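Local coordinates for adenosylmethionine-8-amino-7-oxononanoate aminotransferase (Methanocaldococcus jannaschii, PDB 6ZHK), which probably transfers the amino group of S-adenosyl-L-methionine to 8-amino-7-oxononanoate in biotin biosynthesis, using pyridoxal 5'-phosphate as its cofactor, at residues S60-L66 and F274-G278; I221-A225 and A257-V263; K422-K426 and E459-A464; V160-G166 and L178-H184; A77-A82 and Q343-A348. All blocks are in the same frame, centred on the assembly; numbering follows the deposited sequence.

Contact 1 of 5, residues S60-L66 and F274-G278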
# COMPACT_ATOMS: atom_id res chain seq x y z
N SER A 60 0.39 20.77 -1.78
CA SER A 60 0.52 19.99 -0.55
C SER A 60 1.17 18.65 -0.80
O SER A 60 0.75 17.66 -0.21
CB SER A 60 -0.84 19.81 0.08
OG SER A 60 -1.29 21.06 0.57
N SER A 61 2.27 18.62 -1.58
CA SER A 61 2.98 17.36 -1.81
C SER A 61 2.00 16.27 -2.31
O SER A 61 2.10 15.09 -1.92
CB SER A 61 3.86 16.91 -0.64
OG SER A 61 4.78 17.95 -0.23
N ILE A 62 1.11 16.70 -3.22
CA ILE A 62 0.11 15.85 -3.87
C ILE A 62 -0.98 15.49 -2.83
O ILE A 62 -1.38 14.30 -2.65
CB ILE A 62 0.70 14.64 -4.63
CG1 ILE A 62 2.06 14.90 -5.30
CG2 ILE A 62 -0.35 14.02 -5.61
CD1 ILE A 62 2.01 15.91 -6.43
N TRP A 63 -1.46 16.55 -2.16
CA TRP A 63 -2.80 16.60 -1.58
C TRP A 63 -2.80 15.81 -0.26
O TRP A 63 -3.87 15.38 0.18
CB TRP A 63 -3.90 16.05 -2.54
CG TRP A 63 -3.83 16.43 -4.00
CD1 TRP A 63 -3.06 17.38 -4.59
CD2 TRP A 63 -4.55 15.78 -5.07
NE1 TRP A 63 -3.26 17.39 -5.96
CE2 TRP A 63 -4.14 16.40 -6.29
CE3 TRP A 63 -5.47 14.73 -5.13
CZ2 TRP A 63 -4.66 16.00 -7.52
CZ3 TRP A 63 -5.98 14.33 -6.34
CH2 TRP A 63 -5.61 15.00 -7.52
N CYS A 64 -1.64 15.73 0.39
CA CYS A 64 -1.56 15.11 1.72
C CYS A 64 -1.07 16.05 2.84
O CYS A 64 -1.28 15.75 4.03
CB CYS A 64 -0.71 13.84 1.68
SG CYS A 64 1.03 14.17 1.30
N ASN A 65 -0.30 17.09 2.51
CA ASN A 65 0.33 17.87 3.58
C ASN A 65 -0.72 18.81 4.18
O ASN A 65 -1.31 19.56 3.46
CB ASN A 65 1.58 18.57 3.05
CG ASN A 65 2.26 19.38 4.14
OD1 ASN A 65 1.75 20.40 4.59
ND2 ASN A 65 3.31 18.80 4.70
N LEU A 66 -0.94 18.79 5.49
CA LEU A 66 -2.01 19.63 6.04
C LEU A 66 -1.41 20.87 6.69
O LEU A 66 -2.03 21.91 6.67
CB LEU A 66 -2.73 18.86 7.14
CG LEU A 66 -3.58 17.65 6.70
CD1 LEU A 66 -4.34 17.13 7.89
CD2 LEU A 66 -4.52 18.02 5.55
N PHE A 274 -10.18 15.27 6.24
CA PHE A 274 -9.30 16.06 7.09
C PHE A 274 -9.21 17.50 6.63
O PHE A 274 -8.14 18.08 6.61
CB PHE A 274 -7.95 15.36 7.23
CG PHE A 274 -8.15 14.03 7.89
CD1 PHE A 274 -8.41 13.94 9.24
CD2 PHE A 274 -8.22 12.89 7.11
CE1 PHE A 274 -8.68 12.72 9.86
CE2 PHE A 274 -8.45 11.67 7.71
CZ PHE A 274 -8.65 11.59 9.07
N GLY A 275 -10.37 18.05 6.24
CA GLY A 275 -10.55 19.50 6.14
C GLY A 275 -10.39 20.11 4.74
O GLY A 275 -10.75 21.28 4.60
N ARG A 276 -9.86 19.39 3.71
CA ARG A 276 -9.54 20.06 2.46
C ARG A 276 -10.73 20.77 1.80
O ARG A 276 -10.55 21.81 1.19
CB ARG A 276 -8.79 19.15 1.48
CG ARG A 276 -7.82 19.87 0.56
CD ARG A 276 -6.61 20.34 1.35
NE ARG A 276 -5.71 19.17 1.47
CZ ARG A 276 -4.42 19.24 1.74
NH1 ARG A 276 -3.88 20.41 2.01
NH2 ARG A 276 -3.66 18.15 1.83
N THR A 277 -11.96 20.24 1.90
CA THR A 277 -13.11 20.86 1.23
C THR A 277 -13.74 21.96 2.07
O THR A 277 -14.64 22.64 1.60
CB THR A 277 -14.24 19.88 0.89
OG1 THR A 277 -14.79 19.40 2.12
CG2 THR A 277 -13.76 18.70 0.07
N GLY A 278 -13.30 22.10 3.34
CA GLY A 278 -13.81 23.13 4.23
C GLY A 278 -14.53 22.51 5.41
O GLY A 278 -14.79 23.17 6.39
O HOH W 1 -6.37 16.84 0.04
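S60 is the first residue of its segment to meet R276: its OG lies 3.0 Å from R276 NH1 in a weak, bent hydrogen bond, while the same hydroxyl is also bonded to V440 O. From S60 to W63 phi stays positive, a short left-handed helical turn. It folds back so that C64 N and N65 N reach S60 O from opposite faces of its carbonyl plane. The carbonyl of W63 then serves the arginine through a water, which donates to W63 O (2.9 Å) and accepts from R276 NE (2.8 Å). N65 O is the main anchor. R276 NH1 (3.1 Å) and NH2 (3.2 Å) converge end-on on N65 O, from the same face of its plane. Two bends in the arginine chain, chi2 72° and chi3 81°, turn the guanidinium to meet it. L66 closes the segment: its CD2 sits over one guanidinium face, near the rim, and its CD1 packs on F274 CB at 4.1 Å. With an alanine at R276, N65 O would probably lose both of its arginine donors and the water its NE partner. I62 O is hydrogen-bonded to NZ of K301, the lysine predicted to carry the cofactor, and the second subunit packs on S61, I62 and C64. The contact thus illustrates how one buried cation can fasten a turn by its backbone: the positive charge is probably balanced by carbonyl and hydroxyl dipoles, with no carboxylate among its partners in the two segments.

Contact 2 of 5, residues I221-A225 and A257-V263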
# COMPACT_ATOMS: atom_id res chain seq x y z
N ILE A 221 -28.69 2.64 -10.63
CA ILE A 221 -28.79 1.92 -9.37
C ILE A 221 -30.07 1.07 -9.33
O ILE A 221 -30.04 -0.11 -8.97
CB ILE A 221 -28.65 2.88 -8.15
CG1 ILE A 221 -27.25 3.49 -8.16
CG2 ILE A 221 -28.98 2.14 -6.84
CD1 ILE A 221 -27.07 4.70 -7.22
N GLU A 222 -31.20 1.67 -9.73
CA GLU A 222 -32.45 0.94 -9.72
C GLU A 222 -32.39 -0.24 -10.70
O GLU A 222 -32.87 -1.32 -10.38
CB GLU A 222 -33.59 1.88 -10.11
CG GLU A 222 -33.85 2.94 -9.07
CD GLU A 222 -34.80 4.04 -9.51
OE1 GLU A 222 -34.90 4.29 -10.74
OE2 GLU A 222 -35.42 4.64 -8.61
N LYS A 223 -31.82 -0.04 -11.86
CA LYS A 223 -31.77 -1.08 -12.86
C LYS A 223 -30.84 -2.23 -12.46
O LYS A 223 -31.23 -3.37 -12.64
CB LYS A 223 -31.29 -0.54 -14.22
CG LYS A 223 -31.26 -1.56 -15.35
CD LYS A 223 -30.76 -0.89 -16.60
CE LYS A 223 -30.98 -1.64 -17.91
NZ LYS A 223 -30.55 -0.76 -19.02
N HIS A 224 -29.68 -1.94 -11.85
CA HIS A 224 -28.67 -2.99 -11.68
C HIS A 224 -28.48 -3.41 -10.22
O HIS A 224 -27.60 -4.21 -9.94
CB HIS A 224 -27.34 -2.52 -12.26
CG HIS A 224 -27.45 -2.29 -13.74
ND1 HIS A 224 -27.68 -3.36 -14.61
CD2 HIS A 224 -27.36 -1.17 -14.48
CE1 HIS A 224 -27.72 -2.89 -15.85
NE2 HIS A 224 -27.51 -1.55 -15.80
N ALA A 225 -29.30 -2.89 -9.29
CA ALA A 225 -29.23 -3.11 -7.86
C ALA A 225 -28.91 -4.56 -7.46
O ALA A 225 -28.03 -4.77 -6.62
CB ALA A 225 -30.51 -2.59 -7.21
N ALA A 257 -30.63 6.61 -2.87
CA ALA A 257 -30.93 5.56 -3.83
C ALA A 257 -30.27 4.24 -3.40
O ALA A 257 -30.89 3.18 -3.52
CB ALA A 257 -30.50 5.99 -5.21
N CYS A 258 -29.02 4.30 -2.90
CA CYS A 258 -28.38 3.09 -2.38
C CYS A 258 -29.16 2.50 -1.19
O CYS A 258 -29.40 1.30 -1.10
CB CYS A 258 -26.94 3.37 -1.97
SG CYS A 258 -25.89 3.73 -3.39
N LYS A 259 -29.63 3.37 -0.29
CA LYS A 259 -30.43 2.90 0.84
C LYS A 259 -31.72 2.24 0.36
O LYS A 259 -32.05 1.14 0.84
CB LYS A 259 -30.69 4.07 1.81
CG LYS A 259 -31.24 3.69 3.19
CD LYS A 259 -31.44 4.90 4.11
CE LYS A 259 -32.08 4.58 5.45
NZ LYS A 259 -31.24 3.64 6.24
N GLU A 260 -32.41 2.89 -0.59
CA GLU A 260 -33.73 2.42 -1.02
C GLU A 260 -33.61 1.14 -1.84
O GLU A 260 -34.58 0.39 -1.91
CB GLU A 260 -34.49 3.48 -1.80
CG GLU A 260 -35.03 4.54 -0.86
CD GLU A 260 -35.75 5.69 -1.51
OE1 GLU A 260 -35.72 5.78 -2.75
OE2 GLU A 260 -36.35 6.51 -0.74
N ASN A 261 -32.41 0.86 -2.39
CA ASN A 261 -32.26 -0.27 -3.29
C ASN A 261 -31.30 -1.31 -2.73
O ASN A 261 -30.91 -2.22 -3.48
CB ASN A 261 -31.79 0.15 -4.69
CG ASN A 261 -32.79 0.96 -5.48
OD1 ASN A 261 -32.78 2.21 -5.51
ND2 ASN A 261 -33.64 0.26 -6.21
N ASP A 262 -30.95 -1.24 -1.44
CA ASP A 262 -30.20 -2.29 -0.79
C ASP A 262 -28.84 -2.46 -1.45
O ASP A 262 -28.43 -3.60 -1.65
CB ASP A 262 -30.96 -3.63 -0.78
CG ASP A 262 -30.30 -4.71 0.08
OD1 ASP A 262 -29.71 -4.38 1.15
OD2 ASP A 262 -30.35 -5.89 -0.36
N VAL A 263 -28.18 -1.35 -1.78
CA VAL A 263 -26.81 -1.41 -2.28
C VAL A 263 -25.84 -0.70 -1.31
O VAL A 263 -26.13 0.38 -0.84
CB VAL A 263 -26.69 -0.81 -3.69
CG1 VAL A 263 -25.22 -0.76 -4.21
CG2 VAL A 263 -27.65 -1.48 -4.68
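I221 reaches across to helix 250-261 with both branches of its side chain. From CB, which already points at the other segment, I221 CG2 leaves anti to the backbone N and lies 4.0 Å from A257 O and 4.1 Å from N261 CB. The other branch runs on through CG1 with chi2 near 166°, and this extended course brings I221 CD1 to C258 SG at 4.1 Å and to A257 CB at 4.2 Å. One turn later A225 repeats the theme in miniature, its CB resting on N261 CB at 3.9 Å and on V263 CG2 at 4.0 Å. V263 is delivered there by a Schellman motif: D262 takes positive phi, and V263 N bonds back to C258 O. Beneath, V231 of strand 228-234 touches I221, C258 and V263, so both helices rest on the central sheet, and helix 250-261 lies in the crossover connection between parallel neighbours 228-234 and 265-268. Cutting I221 back to an alanine is likely to open a gap beside A257 and C258 and to leave V231 less covered. With no hydrogen bond across the two segments, their cohesion probably comes chiefly from van der Waals fit and the hydrophobic effect.

Contact 3 of 5, residues K422-K426 and E459-A464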
# COMPACT_ATOMS: atom_id res chain seq x y z
N LYS A 422 6.46 28.75 -15.01
CA LYS A 422 6.44 30.14 -14.60
C LYS A 422 6.20 30.28 -13.10
O LYS A 422 6.75 31.15 -12.45
CB LYS A 422 5.41 30.98 -15.37
CG LYS A 422 5.53 30.98 -16.89
CD LYS A 422 6.90 31.54 -17.38
CE LYS A 422 7.04 31.42 -18.89
NZ LYS A 422 8.29 32.03 -19.38
N LEU A 423 5.34 29.42 -12.54
CA LEU A 423 5.11 29.47 -11.11
C LEU A 423 6.39 29.08 -10.37
O LEU A 423 6.65 29.61 -9.31
CB LEU A 423 3.95 28.53 -10.75
CG LEU A 423 2.55 29.07 -11.00
CD1 LEU A 423 1.53 27.97 -10.67
CD2 LEU A 423 2.28 30.29 -10.11
N LEU A 424 7.16 28.13 -10.91
CA LEU A 424 8.36 27.70 -10.21
C LEU A 424 9.36 28.86 -10.11
O LEU A 424 10.02 29.03 -9.07
CB LEU A 424 8.97 26.47 -10.90
CG LEU A 424 9.85 25.60 -10.01
CD1 LEU A 424 9.06 24.90 -8.90
CD2 LEU A 424 10.73 24.63 -10.79
N GLU A 425 9.42 29.69 -11.17
CA GLU A 425 10.28 30.89 -11.14
C GLU A 425 9.85 31.86 -10.04
O GLU A 425 10.65 32.68 -9.57
CB GLU A 425 10.23 31.64 -12.48
CG GLU A 425 10.85 30.88 -13.64
CD GLU A 425 10.48 31.46 -15.00
OE1 GLU A 425 9.70 32.47 -15.08
OE2 GLU A 425 11.00 30.93 -15.99
N LYS A 426 8.55 31.86 -9.69
CA LYS A 426 8.01 32.74 -8.67
C LYS A 426 8.02 32.06 -7.30
O LYS A 426 7.42 32.58 -6.38
CB LYS A 426 6.61 33.24 -9.05
CG LYS A 426 6.52 33.86 -10.44
CD LYS A 426 5.11 34.11 -10.91
CE LYS A 426 5.04 34.59 -12.34
NZ LYS A 426 5.86 35.82 -12.46
N GLU A 459 -0.22 36.24 -13.14
CA GLU A 459 0.93 36.60 -13.95
C GLU A 459 1.48 35.37 -14.68
O GLU A 459 1.93 35.47 -15.82
CB GLU A 459 2.08 37.04 -13.05
CG GLU A 459 1.87 38.34 -12.30
CD GLU A 459 2.99 38.62 -11.31
OE1 GLU A 459 3.98 37.83 -11.26
OE2 GLU A 459 2.91 39.66 -10.63
N ALA A 460 1.49 34.19 -14.03
CA ALA A 460 2.09 33.02 -14.65
C ALA A 460 1.29 32.62 -15.89
O ALA A 460 1.88 32.18 -16.89
CB ALA A 460 2.16 31.89 -13.62
N ILE A 461 -0.04 32.76 -15.79
CA ILE A 461 -0.92 32.36 -16.87
C ILE A 461 -0.69 33.33 -18.02
O ILE A 461 -0.61 32.89 -19.15
CB ILE A 461 -2.37 32.27 -16.39
CG1 ILE A 461 -2.54 31.08 -15.43
CG2 ILE A 461 -3.31 32.19 -17.58
CD1 ILE A 461 -3.95 31.05 -14.82
N LYS A 462 -0.47 34.62 -17.70
CA LYS A 462 -0.19 35.64 -18.71
C LYS A 462 1.16 35.45 -19.38
O LYS A 462 1.29 35.76 -20.55
CB LYS A 462 -0.33 37.04 -18.13
CG LYS A 462 -1.79 37.40 -17.93
CD LYS A 462 -2.03 38.73 -17.27
CE LYS A 462 -1.74 39.88 -18.21
NZ LYS A 462 -2.29 41.14 -17.63
N GLU A 463 2.15 34.95 -18.63
CA GLU A 463 3.50 34.81 -19.13
C GLU A 463 3.68 33.53 -19.92
O GLU A 463 4.63 33.43 -20.72
CB GLU A 463 4.48 34.74 -17.96
CG GLU A 463 4.62 36.04 -17.19
CD GLU A 463 5.41 35.90 -15.90
OE1 GLU A 463 6.04 34.83 -15.70
OE2 GLU A 463 5.43 36.86 -15.09
N ALA A 464 2.86 32.53 -19.63
CA ALA A 464 3.02 31.23 -20.28
C ALA A 464 2.69 31.37 -21.76
O ALA A 464 1.93 32.24 -22.16
CB ALA A 464 2.14 30.19 -19.60
O HOH W 2 7.93 34.00 -14.08
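K426 NZ is gripped by two carboxylates at once, E463 OE2 at 2.9 Å and E459 OE1 at 3.0 Å, which together make a salt-bridge network. The two oxygens are used differently: E463 OE2 is met on its syn side, 27° out of the carboxylate plane, whereas E459 OE1 is met nearly end-on, in line with its C-O bond. A bend at the last torsion of K426 (chi4 -56°) swings the ammonium between them. The acidic partners stand one helical turn apart, so a single lysine can serve both. A water beside NZ, weakly bonded to it, lies between E425 and E463. E425 OE1 and E463 OE1 lie 4.4 Å apart, and the neighbouring ammonium probably eases their repulsion.

Below the charged groups the contact is made mainly by carbon atoms. A460 CB touches K422 CB at 3.8 Å and L423 CD2 at 3.9 Å, and the K422 chain, bent at chi2, lies obliquely across E463, its CE 3.6 Å from E463 O.

The seam joins the C-terminal ends of helix 415-425 and helix 447-463, close to the end of the chain. L423 continues inward onto A456 and L457 of the latter helix and onto M430, beyond strand 428-429. Y452 OH holds K426 O, and V419 of helix 415-425 packs against I461 and A464.

Contact 4 of 5, residues V160-G166 and L178-H184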
# COMPACT_ATOMS: atom_id res chain seq x y z
N VAL A 160 -5.19 -2.99 -9.19
CA VAL A 160 -6.17 -3.51 -10.18
C VAL A 160 -7.62 -3.29 -9.72
O VAL A 160 -8.48 -2.91 -10.49
CB VAL A 160 -5.87 -4.98 -10.48
CG1 VAL A 160 -6.99 -5.68 -11.24
CG2 VAL A 160 -4.56 -5.05 -11.28
N GLY A 161 -7.90 -3.57 -8.45
CA GLY A 161 -9.23 -3.30 -7.91
C GLY A 161 -9.61 -1.83 -7.97
O GLY A 161 -10.74 -1.50 -8.43
N ALA A 162 -8.66 -0.96 -7.52
CA ALA A 162 -8.93 0.48 -7.59
C ALA A 162 -9.15 0.93 -9.04
O ALA A 162 -10.01 1.75 -9.29
CB ALA A 162 -7.76 1.27 -6.97
N MET A 163 -8.32 0.43 -9.97
CA MET A 163 -8.47 0.85 -11.37
C MET A 163 -9.85 0.40 -11.91
O MET A 163 -10.41 1.09 -12.74
CB MET A 163 -7.40 0.21 -12.30
CG MET A 163 -6.02 0.78 -12.09
SD MET A 163 -4.92 0.23 -13.43
CE MET A 163 -4.61 -1.47 -12.95
N SER A 164 -10.31 -0.81 -11.54
CA SER A 164 -11.56 -1.39 -12.09
C SER A 164 -12.72 -0.46 -11.76
O SER A 164 -13.54 -0.18 -12.64
CB SER A 164 -11.89 -2.79 -11.53
OG SER A 164 -10.84 -3.67 -11.90
N VAL A 165 -12.73 0.05 -10.54
CA VAL A 165 -13.91 0.80 -10.12
C VAL A 165 -13.78 2.26 -10.50
O VAL A 165 -14.79 3.01 -10.50
CB VAL A 165 -14.27 0.64 -8.64
CG1 VAL A 165 -14.68 -0.78 -8.27
CG2 VAL A 165 -13.19 1.20 -7.71
N GLY A 166 -12.53 2.66 -10.80
CA GLY A 166 -12.28 4.02 -11.26
C GLY A 166 -12.78 4.16 -12.69
O GLY A 166 -13.11 3.14 -13.34
N LEU A 178 -7.51 -6.82 -17.59
CA LEU A 178 -7.23 -7.28 -16.23
C LEU A 178 -8.27 -6.74 -15.24
O LEU A 178 -8.27 -7.13 -14.07
CB LEU A 178 -5.88 -6.79 -15.74
CG LEU A 178 -4.68 -7.07 -16.63
CD1 LEU A 178 -3.42 -6.52 -15.94
CD2 LEU A 178 -4.61 -8.58 -16.92
N LEU A 179 -9.16 -5.87 -15.71
CA LEU A 179 -10.07 -5.22 -14.76
C LEU A 179 -11.41 -5.95 -14.69
O LEU A 179 -11.87 -6.50 -15.69
CB LEU A 179 -10.31 -3.80 -15.24
CG LEU A 179 -9.06 -2.95 -15.52
CD1 LEU A 179 -9.52 -1.51 -15.91
CD2 LEU A 179 -8.18 -2.93 -14.27
N PHE A 180 -12.03 -5.95 -13.51
CA PHE A 180 -13.34 -6.56 -13.40
C PHE A 180 -14.35 -5.48 -13.81
O PHE A 180 -14.06 -4.30 -13.65
CB PHE A 180 -13.63 -7.17 -12.02
CG PHE A 180 -13.50 -6.22 -10.86
CD1 PHE A 180 -14.52 -5.32 -10.55
CD2 PHE A 180 -12.35 -6.19 -10.10
CE1 PHE A 180 -14.42 -4.47 -9.47
CE2 PHE A 180 -12.22 -5.31 -9.03
CZ PHE A 180 -13.28 -4.47 -8.69
N LYS A 181 -15.51 -5.89 -14.35
CA LYS A 181 -16.33 -4.95 -15.09
C LYS A 181 -17.53 -4.48 -14.26
O LYS A 181 -18.05 -5.17 -13.39
CB LYS A 181 -16.73 -5.57 -16.44
CG LYS A 181 -15.57 -6.02 -17.32
CD LYS A 181 -14.64 -4.84 -17.62
CE LYS A 181 -13.50 -5.14 -18.60
NZ LYS A 181 -12.66 -6.26 -18.11
N GLY A 182 -18.08 -3.33 -14.64
CA GLY A 182 -19.24 -2.80 -13.94
C GLY A 182 -19.92 -1.76 -14.83
O GLY A 182 -19.83 -1.85 -16.04
N TYR A 183 -20.54 -0.74 -14.21
CA TYR A 183 -21.27 0.29 -14.92
C TYR A 183 -20.74 1.66 -14.52
O TYR A 183 -20.51 1.93 -13.33
CB TYR A 183 -22.74 0.23 -14.49
CG TYR A 183 -23.31 -1.14 -14.78
CD1 TYR A 183 -23.65 -1.48 -16.09
CD2 TYR A 183 -23.46 -2.10 -13.79
CE1 TYR A 183 -24.13 -2.74 -16.40
CE2 TYR A 183 -23.96 -3.38 -14.08
CZ TYR A 183 -24.31 -3.68 -15.40
OH TYR A 183 -24.76 -4.89 -15.80
N HIS A 184 -20.57 2.56 -15.50
CA HIS A 184 -20.10 3.88 -15.09
C HIS A 184 -21.11 4.90 -15.59
O HIS A 184 -21.36 4.94 -16.79
CB HIS A 184 -18.79 4.19 -15.78
CG HIS A 184 -17.64 3.48 -15.18
ND1 HIS A 184 -17.24 2.25 -15.64
CD2 HIS A 184 -16.84 3.80 -14.15
CE1 HIS A 184 -16.18 1.86 -14.93
NE2 HIS A 184 -15.93 2.78 -14.03
O HOH W 3 -13.87 -1.86 -14.96
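Hydrogen bonding across the pair centres on S164, whose hydroxyl both gives and takes. S164 OG donates to V160 O (2.9 Å) within its own helix and accepts from F180 N (3.0 Å), which fixes its rotation. V160 O therefore has two donors, S164 OG and S164 N, arriving from opposite faces of its plane. Farther along, H184 NE2 donates to G166 O at 2.9 Å; the nitrogen stands well above the carbonyl plane and the bond is bent to 136°. A water sits between S164 O and F180 O, 2.8 Å from the latter.

These bonds belong to the large alpha/beta domain of a fold-type I enzyme. Helix 160-165 lies in the connection between strand 147-151 and its parallel neighbour 183-185, the outermost strand on that side of the seven-stranded sheet within the chain, and the loop from L178 to G182 wraps the helix before the strand begins.

The aromatic contact is a CH-pi interaction: S164 CB stands over the F180 ring, 3.4 Å from its centroid and only 6° off the normal. F180 takes the crowded position, with CG between its backbone N and carbonyl carbon (chi1 57°), and this tucks the ring under the helix.

Apolar packing fills the flanks. V165 CG1 meets F180 CE1 at 3.9 Å, and L179 CD2 lies 3.8 Å from M163 CB, the two chains crossing at about a right angle. Beyond them lies the dimer interface: E127 of the second subunit accepts from V160 N, and L178 of that subunit packs on F180.

Contact 5 of 5, residues A77-A82 and Q343-A348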
# COMPACT_ATOMS: atom_id res chain seq x y z
N ALA A 77 5.74 13.32 17.83
CA ALA A 77 4.98 12.09 18.02
C ALA A 77 5.69 10.90 17.38
O ALA A 77 5.80 9.82 17.98
CB ALA A 77 3.59 12.23 17.52
N ILE A 78 6.19 11.11 16.18
CA ILE A 78 6.93 10.04 15.49
C ILE A 78 8.16 9.64 16.29
O ILE A 78 8.46 8.45 16.47
CB ILE A 78 7.25 10.45 14.03
CG1 ILE A 78 5.95 10.55 13.22
CG2 ILE A 78 8.25 9.49 13.37
CD1 ILE A 78 6.12 11.20 11.81
N LYS A 79 8.96 10.64 16.70
CA LYS A 79 10.22 10.37 17.37
C LYS A 79 9.99 9.66 18.70
O LYS A 79 10.71 8.71 19.03
CB LYS A 79 11.03 11.66 17.57
CG LYS A 79 11.52 12.32 16.29
CD LYS A 79 11.89 13.78 16.59
CE LYS A 79 13.24 14.12 16.05
NZ LYS A 79 13.78 15.36 16.66
N ASN A 80 9.04 10.18 19.50
CA ASN A 80 8.67 9.54 20.76
C ASN A 80 8.18 8.10 20.57
O ASN A 80 8.47 7.24 21.42
CB ASN A 80 7.63 10.34 21.55
CG ASN A 80 8.22 11.64 22.08
OD1 ASN A 80 9.44 11.76 22.21
ND2 ASN A 80 7.39 12.64 22.34
N GLN A 81 7.37 7.83 19.53
CA GLN A 81 6.94 6.44 19.30
C GLN A 81 8.14 5.56 18.91
O GLN A 81 8.21 4.42 19.31
CB GLN A 81 5.87 6.35 18.22
CG GLN A 81 5.38 4.90 18.04
CD GLN A 81 4.78 4.38 19.34
OE1 GLN A 81 4.04 5.06 20.06
NE2 GLN A 81 5.14 3.18 19.71
N ALA A 82 9.08 6.10 18.14
CA ALA A 82 10.19 5.27 17.68
C ALA A 82 11.08 4.83 18.84
O ALA A 82 11.71 3.78 18.74
CB ALA A 82 10.94 5.97 16.57
N GLN A 343 2.89 1.38 14.37
CA GLN A 343 2.88 2.39 15.44
C GLN A 343 3.36 3.77 14.99
O GLN A 343 2.77 4.77 15.38
CB GLN A 343 3.68 1.97 16.69
CG GLN A 343 3.00 0.85 17.48
CD GLN A 343 3.41 -0.55 17.05
OE1 GLN A 343 3.44 -0.92 15.86
NE2 GLN A 343 3.53 -1.39 18.04
N LEU A 344 4.45 3.84 14.20
CA LEU A 344 4.87 5.15 13.68
C LEU A 344 3.77 5.81 12.84
O LEU A 344 3.48 7.01 13.03
CB LEU A 344 6.16 5.00 12.88
CG LEU A 344 7.33 4.44 13.69
CD1 LEU A 344 8.57 4.45 12.80
CD2 LEU A 344 7.58 5.22 15.07
N LEU A 345 3.09 5.04 11.95
CA LEU A 345 2.04 5.63 11.12
C LEU A 345 0.97 6.17 12.05
O LEU A 345 0.48 7.27 11.84
CB LEU A 345 1.38 4.61 10.16
CG LEU A 345 2.36 3.74 9.36
CD1 LEU A 345 1.65 2.87 8.34
CD2 LEU A 345 3.35 4.60 8.61
N CYS A 346 0.62 5.39 13.09
CA CYS A 346 -0.55 5.78 13.86
C CYS A 346 -0.19 6.95 14.79
O CYS A 346 -1.03 7.82 15.11
CB CYS A 346 -0.98 4.60 14.74
SG CYS A 346 -1.79 3.28 13.80
N SER A 347 1.07 6.99 15.20
CA SER A 347 1.51 8.11 16.05
C SER A 347 1.37 9.44 15.29
O SER A 347 0.91 10.42 15.90
CB SER A 347 2.91 7.88 16.54
OG SER A 347 3.84 8.09 15.47
N ALA A 348 1.74 9.50 13.98
CA ALA A 348 1.59 10.73 13.20
C ALA A 348 0.12 11.13 13.16
O ALA A 348 -0.21 12.32 13.30
CB ALA A 348 2.19 10.66 11.82
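Q81 sends its CG anti to its backbone N (chi1 -177°) and then bends at chi2, laying the side chain against Q343, where Q81 CG and Q343 CB meet at 3.6 Å. S347 makes a different choice, its OG standing between the backbone N and the carbonyl carbon (chi1 74°). S347 OG bonds back to L344 O at 2.7 Å, and S347 CB is turned to Q81 CB, 3.7 Å away. The amides of the two glutamines do not pair with each other: Q81 NE2 is bonded to I85 O, and Q343 OE1 to S88 N.

This is a close helix-helix packing, the axes of segments 77-82 and 343-348 running roughly antiparallel, at 146°, and approaching to 8.4 Å. Small residues on both helices are consistent with this closeness, as where A77 CB rests on S347 O at 3.6 Å.

The larger side chains fit on the other flank. L344 CD2 lies against the A82 N to I78 O hydrogen bond, 3.5 Å from A82 N and 3.6 Å from I78 O, and touches A82 CB. I78 CD1 touches A348 CB at 4.0 Å. I78 and L344 also pack on L344 and L308 of the second subunit.

Overall arrangement
Contacts 1, 2, 4 and 5 are largely buried, and their chemistry follows their place. Contact 1, nearest the chain's centre and beside the predicted cofactor lysine, is polar inside; contacts 2 and 5 pack helices without a hydrogen bond across them; contact 4 mixes both modes. Contact 3 is partly open and alone carries salt bridges across its segments; it lies on the opposite side of the chain's centre from contact 2, with centres about 48 Å apart. Contacts 2 and 4 share the seven-stranded sheet and touch where H224 stacks on Y183. Contacts 1, 4 and 5 all reach the second subunit, and L66 and F274 of contact 1 lean on helix 343-358 of contact 5.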